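Local coordinates for signal recognition 54 kDa protein (Pyrococcus furiosus, PDB 3DM5) that belongs to the SRP54 proteins of the signal recognition particle, joining a helical bundle, a P-loop domain holding guanosine-5'-diphosphate and a helical signal peptide binding domain, at residues 54-59 / 80-85; 101-106 / 183-188; 131-136 / 154-159; 329-334 / 386-391; 376-381 / 410-415. One frame throughout, in Å; residues are numbered along the deposited sequence.

Interaction 1: residues 54-59 / 80-85; sequences REIQRR and YEELTK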
# COMPACT_ATOMS: atom_id res chain seq x y z
N ARG A 54 -22.21 -17.57 -1.41
CA ARG A 54 -23.42 -17.99 -2.11
C ARG A 54 -24.55 -18.15 -1.11
O ARG A 54 -25.71 -17.90 -1.43
CB ARG A 54 -23.20 -19.28 -2.89
CG ARG A 54 -22.50 -19.09 -4.23
CD ARG A 54 -22.34 -20.41 -4.96
NE ARG A 54 -21.38 -20.32 -6.07
CZ ARG A 54 -21.70 -19.90 -7.29
NH1 ARG A 54 -22.94 -19.54 -7.58
NH2 ARG A 54 -20.76 -19.85 -8.24
N GLU A 55 -24.21 -18.57 0.09
CA GLU A 55 -25.19 -18.68 1.16
C GLU A 55 -25.62 -17.29 1.63
O GLU A 55 -26.80 -17.03 1.88
CB GLU A 55 -24.63 -19.49 2.33
CG GLU A 55 -25.48 -19.45 3.59
CD GLU A 55 -26.82 -20.17 3.44
OE1 GLU A 55 -27.61 -20.15 4.41
OE2 GLU A 55 -27.07 -20.75 2.36
N ILE A 56 -24.64 -16.40 1.76
CA ILE A 56 -24.93 -15.03 2.17
C ILE A 56 -25.79 -14.33 1.13
O ILE A 56 -26.77 -13.69 1.48
CB ILE A 56 -23.65 -14.20 2.42
CG1 ILE A 56 -22.85 -14.79 3.58
CG2 ILE A 56 -24.01 -12.74 2.73
CD1 ILE A 56 -21.67 -13.93 4.01
N GLN A 57 -25.42 -14.48 -0.14
CA GLN A 57 -26.20 -13.90 -1.23
C GLN A 57 -27.64 -14.39 -1.20
O GLN A 57 -28.58 -13.59 -1.30
CB GLN A 57 -25.59 -14.27 -2.58
CG GLN A 57 -25.99 -13.34 -3.72
CD GLN A 57 -25.24 -13.67 -4.99
OE1 GLN A 57 -25.31 -14.79 -5.48
NE2 GLN A 57 -24.50 -12.70 -5.52
N ARG A 58 -27.79 -15.70 -1.07
CA ARG A 58 -29.08 -16.37 -1.06
C ARG A 58 -29.95 -15.89 0.09
O ARG A 58 -31.05 -15.38 -0.13
CB ARG A 58 -28.86 -17.88 -1.00
CG ARG A 58 -30.09 -18.74 -0.77
CD ARG A 58 -29.67 -20.15 -0.38
NE ARG A 58 -30.63 -20.80 0.52
CZ ARG A 58 -30.93 -20.36 1.74
NH1 ARG A 58 -30.38 -19.25 2.21
NH2 ARG A 58 -31.81 -21.02 2.48
N ARG A 59 -29.46 -16.02 1.32
CA ARG A 59 -30.21 -15.54 2.48
C ARG A 59 -30.62 -14.07 2.38
O ARG A 59 -31.71 -13.70 2.80
CB ARG A 59 -29.43 -15.78 3.78
CG ARG A 59 -29.17 -17.24 4.11
CD ARG A 59 -28.66 -17.41 5.54
NE ARG A 59 -29.54 -16.77 6.51
CZ ARG A 59 -29.21 -16.49 7.76
NH1 ARG A 59 -28.00 -16.78 8.21
NH2 ARG A 59 -30.08 -15.91 8.57
N TYR A 80 -23.04 -11.53 9.89
CA TYR A 80 -22.41 -11.84 11.17
C TYR A 80 -22.55 -13.31 11.49
O TYR A 80 -21.62 -13.92 12.02
CB TYR A 80 -23.05 -11.04 12.28
CG TYR A 80 -22.69 -11.51 13.66
CD1 TYR A 80 -23.65 -12.03 14.52
CD2 TYR A 80 -21.40 -11.41 14.13
CE1 TYR A 80 -23.32 -12.44 15.81
CE2 TYR A 80 -21.06 -11.82 15.41
CZ TYR A 80 -22.02 -12.33 16.25
OH TYR A 80 -21.66 -12.74 17.52
N GLU A 81 -23.71 -13.85 11.16
CA GLU A 81 -24.09 -15.21 11.53
C GLU A 81 -23.40 -16.24 10.63
O GLU A 81 -22.92 -17.28 11.10
CB GLU A 81 -25.61 -15.34 11.48
CG GLU A 81 -26.15 -16.76 11.42
CD GLU A 81 -27.67 -16.80 11.34
OE1 GLU A 81 -28.23 -17.91 11.32
OE2 GLU A 81 -28.28 -15.70 11.30
N GLU A 82 -23.35 -15.94 9.35
CA GLU A 82 -22.63 -16.78 8.40
C GLU A 82 -21.13 -16.85 8.70
O GLU A 82 -20.55 -17.95 8.72
CB GLU A 82 -22.90 -16.32 6.97
CG GLU A 82 -24.28 -16.69 6.50
CD GLU A 82 -24.61 -18.15 6.76
OE1 GLU A 82 -23.74 -19.03 6.52
OE2 GLU A 82 -25.74 -18.42 7.22
N LEU A 83 -20.50 -15.70 8.95
CA LEU A 83 -19.09 -15.63 9.28
C LEU A 83 -18.80 -16.38 10.57
O LEU A 83 -17.78 -17.05 10.68
CB LEU A 83 -18.60 -14.17 9.38
CG LEU A 83 -18.15 -13.50 8.08
CD1 LEU A 83 -17.66 -12.07 8.30
CD2 LEU A 83 -17.06 -14.33 7.40
N THR A 84 -19.69 -16.28 11.55
CA THR A 84 -19.48 -17.00 12.80
C THR A 84 -19.46 -18.52 12.62
O THR A 84 -18.64 -19.19 13.24
CB THR A 84 -20.47 -16.60 13.92
OG1 THR A 84 -20.29 -15.22 14.24
CG2 THR A 84 -20.19 -17.41 15.20
N LYS A 85 -20.35 -19.05 11.78
CA LYS A 85 -20.38 -20.50 11.54
C LYS A 85 -19.16 -20.92 10.75
O LYS A 85 -18.67 -22.04 10.88
CB LYS A 85 -21.64 -20.94 10.79
CG LYS A 85 -22.93 -20.77 11.58
CD LYS A 85 -24.16 -20.98 10.70
CE LYS A 85 -25.43 -20.53 11.43
NZ LYS A 85 -26.65 -20.56 10.57
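The flat guanidinium of Arg59 receives both acidic partners, Glu81 and Glu82, at its edge. NH1 of Arg59 donates to OE2 of Glu82 at 3.0 Å, on the anti lone pair, and the two side chains meet tip to tip with guanidinium and carboxylate planes 86° apart. NH2 of Arg59 lies 3.3 Å from OE2 of Glu81; this bond is in the guanidinium plane but comes from above the carboxylate plane. Lys77 also pairs with Glu81 OE2, and Lys85 NZ with Glu81 OE1 at 3.2 Å, while Glu63 holds Arg59 NE. OE1 of Glu55 stands 3.8 Å from OE2 of Glu82, a repulsion that Arg59 probably offsets. Beside this network, CG1 of Ile56 packs on CB of Glu82 at 3.7 Å. Segments 54-59 and 80-85 run nearly antiparallel (155°), their axes 10.3 Å apart at closest approach; they belong to helices 46-62 and 71-86 of the helical bundle (N) domain, and Tyr80 and Thr84 of the latter pack on helix 286-293.

Interaction 2: residues 101-106 / 183-188; sequences TILLMV and VDIIIV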
# COMPACT_ATOMS: atom_id res chain seq x y z
N THR A 101 -5.04 -33.05 34.88
CA THR A 101 -5.55 -33.02 33.52
C THR A 101 -4.34 -32.86 32.62
O THR A 101 -3.58 -31.88 32.75
CB THR A 101 -6.56 -31.90 33.29
OG1 THR A 101 -7.68 -32.07 34.16
CG2 THR A 101 -7.05 -31.91 31.84
N ILE A 102 -4.14 -33.85 31.74
CA ILE A 102 -2.94 -33.90 30.90
C ILE A 102 -3.20 -33.44 29.47
O ILE A 102 -4.12 -33.94 28.78
CB ILE A 102 -2.29 -35.28 30.92
CG1 ILE A 102 -1.81 -35.62 32.33
CG2 ILE A 102 -1.14 -35.33 29.94
CD1 ILE A 102 -1.44 -37.09 32.49
N LEU A 103 -2.40 -32.47 29.03
CA LEU A 103 -2.53 -31.89 27.70
C LEU A 103 -1.28 -32.23 26.92
O LEU A 103 -0.16 -31.91 27.35
CB LEU A 103 -2.75 -30.38 27.77
CG LEU A 103 -3.89 -29.92 28.69
CD1 LEU A 103 -3.99 -28.40 28.72
CD2 LEU A 103 -5.21 -30.56 28.27
N LEU A 104 -1.47 -32.89 25.78
CA LEU A 104 -0.33 -33.33 24.99
C LEU A 104 -0.21 -32.43 23.76
O LEU A 104 -1.15 -32.33 22.97
CB LEU A 104 -0.49 -34.81 24.60
CG LEU A 104 0.47 -35.40 23.56
CD1 LEU A 104 1.87 -35.51 24.14
CD2 LEU A 104 -0.04 -36.75 23.10
N MET A 105 0.94 -31.76 23.63
CA MET A 105 1.13 -30.77 22.56
C MET A 105 2.02 -31.29 21.44
O MET A 105 3.12 -31.76 21.67
CB MET A 105 1.74 -29.49 23.12
CG MET A 105 1.14 -29.10 24.45
SD MET A 105 -0.51 -28.45 24.27
CE MET A 105 -0.12 -26.84 23.55
N VAL A 106 1.52 -31.20 20.21
CA VAL A 106 2.25 -31.68 19.04
C VAL A 106 2.35 -30.56 18.01
O VAL A 106 1.54 -29.62 18.03
CB VAL A 106 1.59 -32.99 18.45
CG1 VAL A 106 1.68 -34.09 19.45
CG2 VAL A 106 0.16 -32.77 18.14
N VAL A 183 0.50 -31.44 40.94
CA VAL A 183 -0.07 -30.47 40.01
C VAL A 183 -1.50 -30.78 39.60
O VAL A 183 -1.93 -31.93 39.58
CB VAL A 183 0.81 -30.31 38.76
CG1 VAL A 183 2.18 -29.78 39.13
CG2 VAL A 183 0.92 -31.62 38.02
N ASP A 184 -2.23 -29.72 39.27
CA ASP A 184 -3.56 -29.83 38.68
C ASP A 184 -3.46 -30.08 37.18
O ASP A 184 -4.21 -30.87 36.61
CB ASP A 184 -4.33 -28.52 38.89
CG ASP A 184 -4.56 -28.19 40.36
OD1 ASP A 184 -4.23 -27.05 40.77
OD2 ASP A 184 -5.09 -29.06 41.08
N ILE A 185 -2.53 -29.39 36.53
CA ILE A 185 -2.44 -29.46 35.07
C ILE A 185 -1.03 -29.79 34.63
O ILE A 185 -0.06 -29.19 35.10
CB ILE A 185 -2.96 -28.15 34.38
CG1 ILE A 185 -4.44 -27.93 34.74
CG2 ILE A 185 -2.80 -28.22 32.86
CD1 ILE A 185 -5.06 -26.72 34.13
N ILE A 186 -0.91 -30.77 33.74
CA ILE A 186 0.37 -31.09 33.14
C ILE A 186 0.32 -30.88 31.63
O ILE A 186 -0.55 -31.44 30.95
CB ILE A 186 0.79 -32.54 33.41
CG1 ILE A 186 0.68 -32.86 34.90
CG2 ILE A 186 2.21 -32.77 32.93
CD1 ILE A 186 0.98 -34.32 35.22
N ILE A 187 1.25 -30.07 31.12
CA ILE A 187 1.37 -29.83 29.69
C ILE A 187 2.62 -30.49 29.17
O ILE A 187 3.71 -30.23 29.67
CB ILE A 187 1.42 -28.34 29.36
CG1 ILE A 187 0.08 -27.71 29.73
CG2 ILE A 187 1.69 -28.15 27.88
CD1 ILE A 187 0.19 -26.36 30.31
N VAL A 188 2.45 -31.36 28.18
CA VAL A 188 3.54 -32.17 27.64
C VAL A 188 3.91 -31.72 26.24
O VAL A 188 3.09 -31.73 25.32
CB VAL A 188 3.16 -33.67 27.58
CG1 VAL A 188 4.42 -34.49 27.35
CG2 VAL A 188 2.43 -34.10 28.85
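Two neighbouring parallel strands in the central sheet of the P-loop domain, 101-106 and 185-189, meet here, pairing Ile102 with Ile186, Leu103 with Ile187 and Leu104 with Val188. Leu103 grips the partner strand with both backbone groups: its N donates to Ile186 O at 2.9 Å and its O accepts from Val188 N at 2.8 Å. Met105 N then bonds to Val188 O at 2.7 Å. On one face CG2 of Ile102 touches CG2 of Val188 at 3.9 Å, and CD1 of Leu104 reaches CB of Val188 at 4.1 Å; helix 198-211 covers Ile102, Leu104 and Val188. On the other, Met105 CG, anti to its carbonyl carbon (chi1 -41°), meets CG2 of Ile187 at 3.6 Å, under helix 113-125. Strand 101-106 leads directly into what is probably the P-loop, beginning at Gly107. Mostly aliphatic groups line both faces, and the backbone groups turned toward the partner strand bond across the pair, a chemistry suited to a buried centre.

Interaction 3: residues 131-136 / 154-159; sequences VGVVCS and YHIEVF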
# COMPACT_ATOMS: atom_id res chain seq x y z
N VAL A 131 0.59 -25.86 37.77
CA VAL A 131 0.92 -26.40 36.46
C VAL A 131 2.32 -26.95 36.47
O VAL A 131 3.23 -26.35 37.05
CB VAL A 131 0.81 -25.33 35.35
CG1 VAL A 131 1.19 -25.91 34.00
CG2 VAL A 131 -0.57 -24.75 35.32
N GLY A 132 2.49 -28.09 35.81
CA GLY A 132 3.80 -28.59 35.47
C GLY A 132 3.90 -28.80 33.97
O GLY A 132 2.94 -29.25 33.35
N VAL A 133 5.03 -28.47 33.38
CA VAL A 133 5.25 -28.80 32.00
C VAL A 133 6.33 -29.84 31.94
O VAL A 133 7.27 -29.84 32.74
CB VAL A 133 5.58 -27.56 31.06
CG1 VAL A 133 5.11 -26.25 31.68
CG2 VAL A 133 7.07 -27.50 30.73
N VAL A 134 6.18 -30.74 30.98
CA VAL A 134 7.11 -31.82 30.76
C VAL A 134 7.64 -31.62 29.37
O VAL A 134 6.88 -31.63 28.41
CB VAL A 134 6.39 -33.19 30.78
CG1 VAL A 134 7.32 -34.32 30.27
CG2 VAL A 134 5.87 -33.47 32.16
N CYS A 135 8.95 -31.44 29.25
CA CYS A 135 9.55 -31.26 27.94
C CYS A 135 10.13 -32.57 27.41
O CYS A 135 11.23 -32.97 27.79
CB CYS A 135 10.64 -30.19 28.02
SG CYS A 135 11.67 -30.06 26.56
N SER A 136 9.39 -33.25 26.54
CA SER A 136 9.89 -34.48 25.95
C SER A 136 10.35 -34.27 24.52
O SER A 136 10.32 -35.18 23.70
CB SER A 136 8.84 -35.60 26.05
OG SER A 136 7.68 -35.30 25.29
N TYR A 154 7.66 -17.61 36.74
CA TYR A 154 6.35 -17.89 37.29
C TYR A 154 6.41 -19.07 38.24
O TYR A 154 5.41 -19.46 38.83
CB TYR A 154 5.32 -18.08 36.17
CG TYR A 154 5.32 -16.92 35.21
CD1 TYR A 154 4.70 -15.71 35.54
CD2 TYR A 154 5.97 -17.01 33.99
CE1 TYR A 154 4.72 -14.64 34.66
CE2 TYR A 154 6.00 -15.95 33.11
CZ TYR A 154 5.38 -14.77 33.45
OH TYR A 154 5.40 -13.73 32.57
N HIS A 155 7.61 -19.62 38.40
CA HIS A 155 7.82 -20.78 39.27
C HIS A 155 7.03 -22.00 38.80
O HIS A 155 6.81 -22.95 39.55
CB HIS A 155 7.46 -20.45 40.72
CG HIS A 155 8.25 -19.30 41.27
ND1 HIS A 155 9.59 -19.40 41.57
CD2 HIS A 155 7.89 -18.03 41.57
CE1 HIS A 155 10.02 -18.24 42.03
NE2 HIS A 155 9.01 -17.40 42.04
N ILE A 156 6.60 -21.97 37.54
CA ILE A 156 6.01 -23.12 36.92
C ILE A 156 7.10 -24.12 36.62
O ILE A 156 8.03 -23.83 35.87
CB ILE A 156 5.28 -22.74 35.62
CG1 ILE A 156 4.13 -21.79 35.95
CG2 ILE A 156 4.74 -23.98 34.93
CD1 ILE A 156 3.39 -21.26 34.72
N GLU A 157 6.98 -25.30 37.22
CA GLU A 157 7.95 -26.37 37.01
C GLU A 157 8.05 -26.84 35.57
O GLU A 157 7.05 -27.06 34.90
CB GLU A 157 7.66 -27.57 37.91
CG GLU A 157 8.25 -28.86 37.37
CD GLU A 157 8.54 -29.88 38.45
OE1 GLU A 157 7.84 -29.87 39.49
OE2 GLU A 157 9.48 -30.70 38.25
N VAL A 158 9.29 -26.99 35.12
CA VAL A 158 9.58 -27.55 33.81
C VAL A 158 10.45 -28.80 33.99
O VAL A 158 11.64 -28.68 34.27
CB VAL A 158 10.38 -26.53 32.94
CG1 VAL A 158 10.75 -27.12 31.59
CG2 VAL A 158 9.60 -25.26 32.75
N PHE A 159 9.84 -29.98 33.84
CA PHE A 159 10.59 -31.25 33.86
C PHE A 159 11.24 -31.49 32.52
O PHE A 159 10.60 -31.36 31.49
CB PHE A 159 9.67 -32.44 34.17
CG PHE A 159 10.37 -33.78 34.07
CD1 PHE A 159 10.80 -34.44 35.21
CD2 PHE A 159 10.62 -34.37 32.83
CE1 PHE A 159 11.45 -35.66 35.13
CE2 PHE A 159 11.29 -35.60 32.73
CZ PHE A 159 11.71 -36.24 33.89
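Val133 and Val158 lie side by side where strands 131-135 and 157-159 of a beta-alpha-beta unit run parallel, the returning strand following helix 142-151. Their methyl branches make the closest side-chain fit: CG2 of Val133 faces the fork of Val158, 3.8 Å from CG1 and 3.9 Å from CG2. CG1 of Val133 turns the other way, toward CG2 of Ile156 at 4.0 Å, so the forked valine spans two residues of the partner segment. That same Ile156 methyl also fits beside CG1 of Val131 at 4.1 Å. It is placed there by its position anti to the backbone N of Ile156, CG1 lying beside the N (chi1 -63°). Leu151 of helix 142-151 packs over Val133 and Val158, and helix 113-125 covers Val131 and Ile156. The opposite face of the pair is built from different shapes. Gly132 contributes no side chain, whereas Val134 and Phe159 point the same way, and CG1 of Val134 approaches the phenyl ring obliquely. Leu170 of helix 167-180 packs on that ring. Strand 157-159 is one of the two edge strands of the sheet within this chain, with strand 131-135 separating it from 185-189. Backbone bonds fix the register: Val133 N donates to Glu157 O, Phe159 N to Val133 O, and Cys135 N to Phe159 O at 2.8 Å with an N-H...O angle of 177°.

Interaction 4: residues 329-334 / 386-391; sequences TLKDMY and ELLNPE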
# COMPACT_ATOMS: atom_id res chain seq x y z
N THR A 329 -19.88 35.39 10.79
CA THR A 329 -20.23 35.46 9.38
C THR A 329 -21.35 34.51 9.01
O THR A 329 -21.76 33.67 9.82
CB THR A 329 -19.04 35.13 8.46
OG1 THR A 329 -18.83 33.71 8.45
CG2 THR A 329 -17.77 35.84 8.92
N LEU A 330 -21.81 34.65 7.78
CA LEU A 330 -22.84 33.79 7.23
C LEU A 330 -22.35 32.36 7.14
O LEU A 330 -23.14 31.42 7.13
CB LEU A 330 -23.27 34.29 5.85
CG LEU A 330 -24.44 35.26 5.88
CD1 LEU A 330 -24.22 36.38 4.89
CD2 LEU A 330 -25.72 34.51 5.57
N LYS A 331 -21.03 32.21 7.06
CA LYS A 331 -20.42 30.89 7.04
C LYS A 331 -20.52 30.27 8.44
O LYS A 331 -20.91 29.12 8.59
CB LYS A 331 -18.96 30.99 6.61
CG LYS A 331 -18.53 29.91 5.62
CD LYS A 331 -18.46 30.44 4.19
CE LYS A 331 -17.06 30.90 3.84
NZ LYS A 331 -16.19 29.78 3.36
N ASP A 332 -20.16 31.06 9.45
CA ASP A 332 -20.31 30.66 10.84
C ASP A 332 -21.75 30.23 11.19
O ASP A 332 -21.95 29.24 11.90
CB ASP A 332 -19.87 31.79 11.76
CG ASP A 332 -18.38 32.05 11.68
OD1 ASP A 332 -17.97 33.23 11.66
OD2 ASP A 332 -17.61 31.07 11.65
N MET A 333 -22.74 30.97 10.70
CA MET A 333 -24.15 30.64 10.92
C MET A 333 -24.55 29.38 10.13
O MET A 333 -25.11 28.44 10.70
CB MET A 333 -25.04 31.81 10.53
CG MET A 333 -26.51 31.62 10.90
SD MET A 333 -27.65 32.64 9.93
CE MET A 333 -27.65 31.77 8.37
N TYR A 334 -24.26 29.39 8.83
CA TYR A 334 -24.43 28.22 7.97
C TYR A 334 -24.05 26.94 8.69
O TYR A 334 -24.73 25.93 8.56
CB TYR A 334 -23.55 28.37 6.72
CG TYR A 334 -23.79 27.37 5.61
CD1 TYR A 334 -24.14 27.79 4.33
CD2 TYR A 334 -23.63 26.00 5.82
CE1 TYR A 334 -24.34 26.89 3.29
CE2 TYR A 334 -23.84 25.09 4.79
CZ TYR A 334 -24.19 25.54 3.53
OH TYR A 334 -24.40 24.65 2.50
N GLU A 386 -19.81 37.68 0.04
CA GLU A 386 -21.08 37.88 0.75
C GLU A 386 -21.16 37.04 2.02
O GLU A 386 -21.49 37.55 3.08
CB GLU A 386 -22.28 37.57 -0.17
CG GLU A 386 -22.42 38.57 -1.32
CD GLU A 386 -23.45 38.13 -2.36
OE1 GLU A 386 -23.77 36.92 -2.39
OE2 GLU A 386 -23.92 38.99 -3.14
N LEU A 387 -20.85 35.75 1.92
CA LEU A 387 -20.84 34.89 3.10
C LEU A 387 -19.86 35.40 4.15
O LEU A 387 -20.08 35.25 5.36
CB LEU A 387 -20.53 33.44 2.71
CG LEU A 387 -21.54 32.80 1.76
CD1 LEU A 387 -21.01 31.48 1.28
CD2 LEU A 387 -22.87 32.62 2.43
N LEU A 388 -18.78 36.03 3.71
CA LEU A 388 -17.74 36.45 4.65
C LEU A 388 -17.97 37.86 5.20
O LEU A 388 -17.51 38.19 6.29
CB LEU A 388 -16.34 36.29 4.03
CG LEU A 388 -15.99 34.84 3.70
CD1 LEU A 388 -14.64 34.70 3.03
CD2 LEU A 388 -16.05 34.01 4.97
N ASN A 389 -18.69 38.67 4.43
CA ASN A 389 -19.04 40.03 4.84
C ASN A 389 -20.48 40.31 4.46
O ASN A 389 -20.75 40.85 3.39
CB ASN A 389 -18.14 41.06 4.14
CG ASN A 389 -16.70 40.63 4.11
OD1 ASN A 389 -15.99 40.72 5.11
ND2 ASN A 389 -16.24 40.14 2.95
N PRO A 390 -21.42 39.89 5.32
CA PRO A 390 -22.85 40.06 5.02
C PRO A 390 -23.22 41.54 4.89
O PRO A 390 -24.01 41.90 4.01
CB PRO A 390 -23.53 39.42 6.24
CG PRO A 390 -22.51 38.49 6.80
CD PRO A 390 -21.20 39.18 6.58
N GLU A 391 -22.64 42.37 5.75
CA GLU A 391 -22.73 43.83 5.70
C GLU A 391 -22.81 44.40 4.29
O GLU A 391 -23.53 45.36 4.04
CB GLU A 391 -21.51 44.42 6.40
CG GLU A 391 -20.32 43.47 6.37
CD GLU A 391 -18.99 44.17 6.24
OE1 GLU A 391 -18.96 45.42 6.26
OE2 GLU A 391 -17.96 43.47 6.13
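The Leu330 side chain runs antiparallel alongside Pro390, CD1 of the leucine lying 3.3 Å from CG of the proline ring. Closer to its backbone, CB of Leu330 packs against CD2 of Leu387 at 3.8 Å, so one leucine touches both the last turn of helix 384-388 and Pro390, two residues beyond its end. Lys331 crosses Leu387 at about a right angle, its CD 3.9 Å from CB of Leu387. Bends at chi2 and chi3 of the lysine then bring CE to CD2 of Leu388 at 3.5 Å; its NZ pairs with Glu384 and with Asp285 of the third subunit. These contacts join the start of helix 330-341 to helix 384-388 in the signal peptide binding (M) domain. Thr329 is the N-cap of helix 330-341 and forms a capping box with Asp332: OG1 of Thr329 accepts from Asp332 N at 3.1 Å, while Thr329 N donates to Asp332 OD1 at 3.0 Å. OG1 sits between the backbone N and the carbonyl carbon of Thr329 (chi1 76°), where it can accept from the helix amides. Leu387 O faces the same helix start and takes a weak bond from Leu330 N, while CG2 of Thr329 lies by Leu388 O.

Interaction 5: residues 376-381 / 410-415; sequences KVIMDS and KDVKEL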
# COMPACT_ATOMS: atom_id res chain seq x y z
N LYS A 376 -30.13 27.06 3.62
CA LYS A 376 -28.94 26.56 2.94
C LYS A 376 -29.04 26.91 1.46
O LYS A 376 -28.11 27.49 0.90
CB LYS A 376 -28.81 25.05 3.11
CG LYS A 376 -27.65 24.46 2.34
CD LYS A 376 -27.55 22.96 2.54
CE LYS A 376 -26.37 22.38 1.76
NZ LYS A 376 -26.50 22.58 0.28
N VAL A 377 -30.16 26.57 0.84
CA VAL A 377 -30.38 26.85 -0.57
C VAL A 377 -30.08 28.31 -0.94
O VAL A 377 -29.53 28.60 -2.00
CB VAL A 377 -31.81 26.48 -1.00
CG1 VAL A 377 -32.05 26.87 -2.44
CG2 VAL A 377 -32.04 25.00 -0.81
N ILE A 378 -30.43 29.23 -0.04
CA ILE A 378 -30.21 30.64 -0.29
C ILE A 378 -28.72 30.98 -0.25
O ILE A 378 -28.21 31.66 -1.13
CB ILE A 378 -30.99 31.53 0.72
CG1 ILE A 378 -32.50 31.40 0.51
CG2 ILE A 378 -30.57 33.00 0.60
CD1 ILE A 378 -33.32 32.33 1.37
N MET A 379 -28.03 30.50 0.78
CA MET A 379 -26.61 30.77 0.94
C MET A 379 -25.77 30.15 -0.19
O MET A 379 -24.73 30.68 -0.54
CB MET A 379 -26.12 30.29 2.31
CG MET A 379 -26.55 31.20 3.45
SD MET A 379 -26.02 30.68 5.09
CE MET A 379 -26.88 29.11 5.22
N ASP A 380 -26.24 29.04 -0.75
CA ASP A 380 -25.57 28.42 -1.89
C ASP A 380 -25.69 29.28 -3.13
O ASP A 380 -25.16 28.95 -4.20
CB ASP A 380 -26.19 27.05 -2.19
CG ASP A 380 -25.90 26.03 -1.11
OD1 ASP A 380 -25.12 26.33 -0.18
OD2 ASP A 380 -26.46 24.91 -1.19
N SER A 381 -26.41 30.39 -3.00
CA SER A 381 -26.55 31.31 -4.11
C SER A 381 -25.81 32.60 -3.79
O SER A 381 -25.80 33.55 -4.58
CB SER A 381 -28.01 31.59 -4.41
OG SER A 381 -28.11 32.52 -5.47
N LYS A 410 -38.10 38.06 0.03
CA LYS A 410 -38.59 37.99 1.40
C LYS A 410 -37.76 36.98 2.17
O LYS A 410 -37.15 37.31 3.19
CB LYS A 410 -40.07 37.61 1.43
N ASP A 411 -37.73 35.74 1.68
CA ASP A 411 -36.92 34.69 2.27
C ASP A 411 -35.49 35.16 2.55
O ASP A 411 -34.94 34.91 3.63
CB ASP A 411 -36.89 33.47 1.35
CG ASP A 411 -38.21 32.73 1.30
OD1 ASP A 411 -38.73 32.37 2.38
OD2 ASP A 411 -38.73 32.50 0.19
N VAL A 412 -34.89 35.84 1.57
CA VAL A 412 -33.52 36.31 1.69
C VAL A 412 -33.35 37.27 2.87
O VAL A 412 -32.40 37.14 3.65
CB VAL A 412 -33.01 36.97 0.40
CG1 VAL A 412 -31.63 37.56 0.61
CG2 VAL A 412 -32.99 35.95 -0.74
N LYS A 413 -34.29 38.21 3.00
CA LYS A 413 -34.24 39.17 4.10
C LYS A 413 -34.54 38.45 5.42
O LYS A 413 -34.07 38.87 6.49
CB LYS A 413 -35.20 40.34 3.86
CG LYS A 413 -34.97 41.02 2.51
CD LYS A 413 -36.10 41.95 2.10
CE LYS A 413 -35.78 43.41 2.39
NZ LYS A 413 -36.62 44.34 1.58
N GLU A 414 -35.29 37.36 5.33
CA GLU A 414 -35.56 36.52 6.50
C GLU A 414 -34.26 35.95 7.03
O GLU A 414 -33.86 36.23 8.17
CB GLU A 414 -36.53 35.40 6.14
N LEU A 415 -33.61 35.14 6.19
CA LEU A 415 -32.29 34.59 6.50
C LEU A 415 -31.35 35.65 7.08
O LEU A 415 -30.72 35.41 8.10
CB LEU A 415 -31.66 33.97 5.24
CG LEU A 415 -30.44 33.05 5.40
CD1 LEU A 415 -30.09 32.42 4.07
CD2 LEU A 415 -29.23 33.79 5.95
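Ile378 and Leu415 meet tip to tip, CG2 of the isoleucine 3.6 Å from CD1 of the leucine. In Ile378, chi1 of -67° sets CG1 beside the backbone N and CG2 anti to it, so the two branches go to different partners. CG2 faces Leu415 and also CG2 of Val412, at 4.0 Å, while the longer branch, extended at chi2, carries CD1 to CB of Asp411 at 3.7 Å. These two side chains cross at about a right angle, CD1 resting on the CB methylene of the aspartate, whose carboxylate turns away. In Leu415, CG is anti to the backbone N (chi1 -166°) and projects from helix 409-427 toward helix 369-379. Its CD1 is shared, for CG of Met379 also touches it at 3.8 Å; the Met379 chain bends only at chi3, which swings CE aside. Helix 395-405 adds Ile401 against Ile378, and Ala402 and Ile398 against Val412, while helix 330-341 places Leu330 and Met333 on Leu415. Joining two helices of the signal peptide binding domain, the contact rests on van der Waals packing of aliphatic carbons, with no charged pair across the segments.

The five contacts fall into three parts of the chain. Interactions 2 and 3 share one sheet: strand 131-135 lies beside 185-189, and Ile187 O probably bonds to Val134 N, so the two are continuous, buried and held by backbone bonds plus aliphatic packing. Interaction 1, about 37 Å from interaction 2 between centres, is only partly buried and uses charged side chains. Interactions 4 and 5, centres 12 Å apart, lie within the signal peptide binding domain on the other side of the chain's centre from the sheet. They meet through Tyr334 and Met379 and through Met333 and Leu415. Interaction 5 is buried and apolar, whereas interaction 4 is partly buried and adds helix capping and lysine pairing.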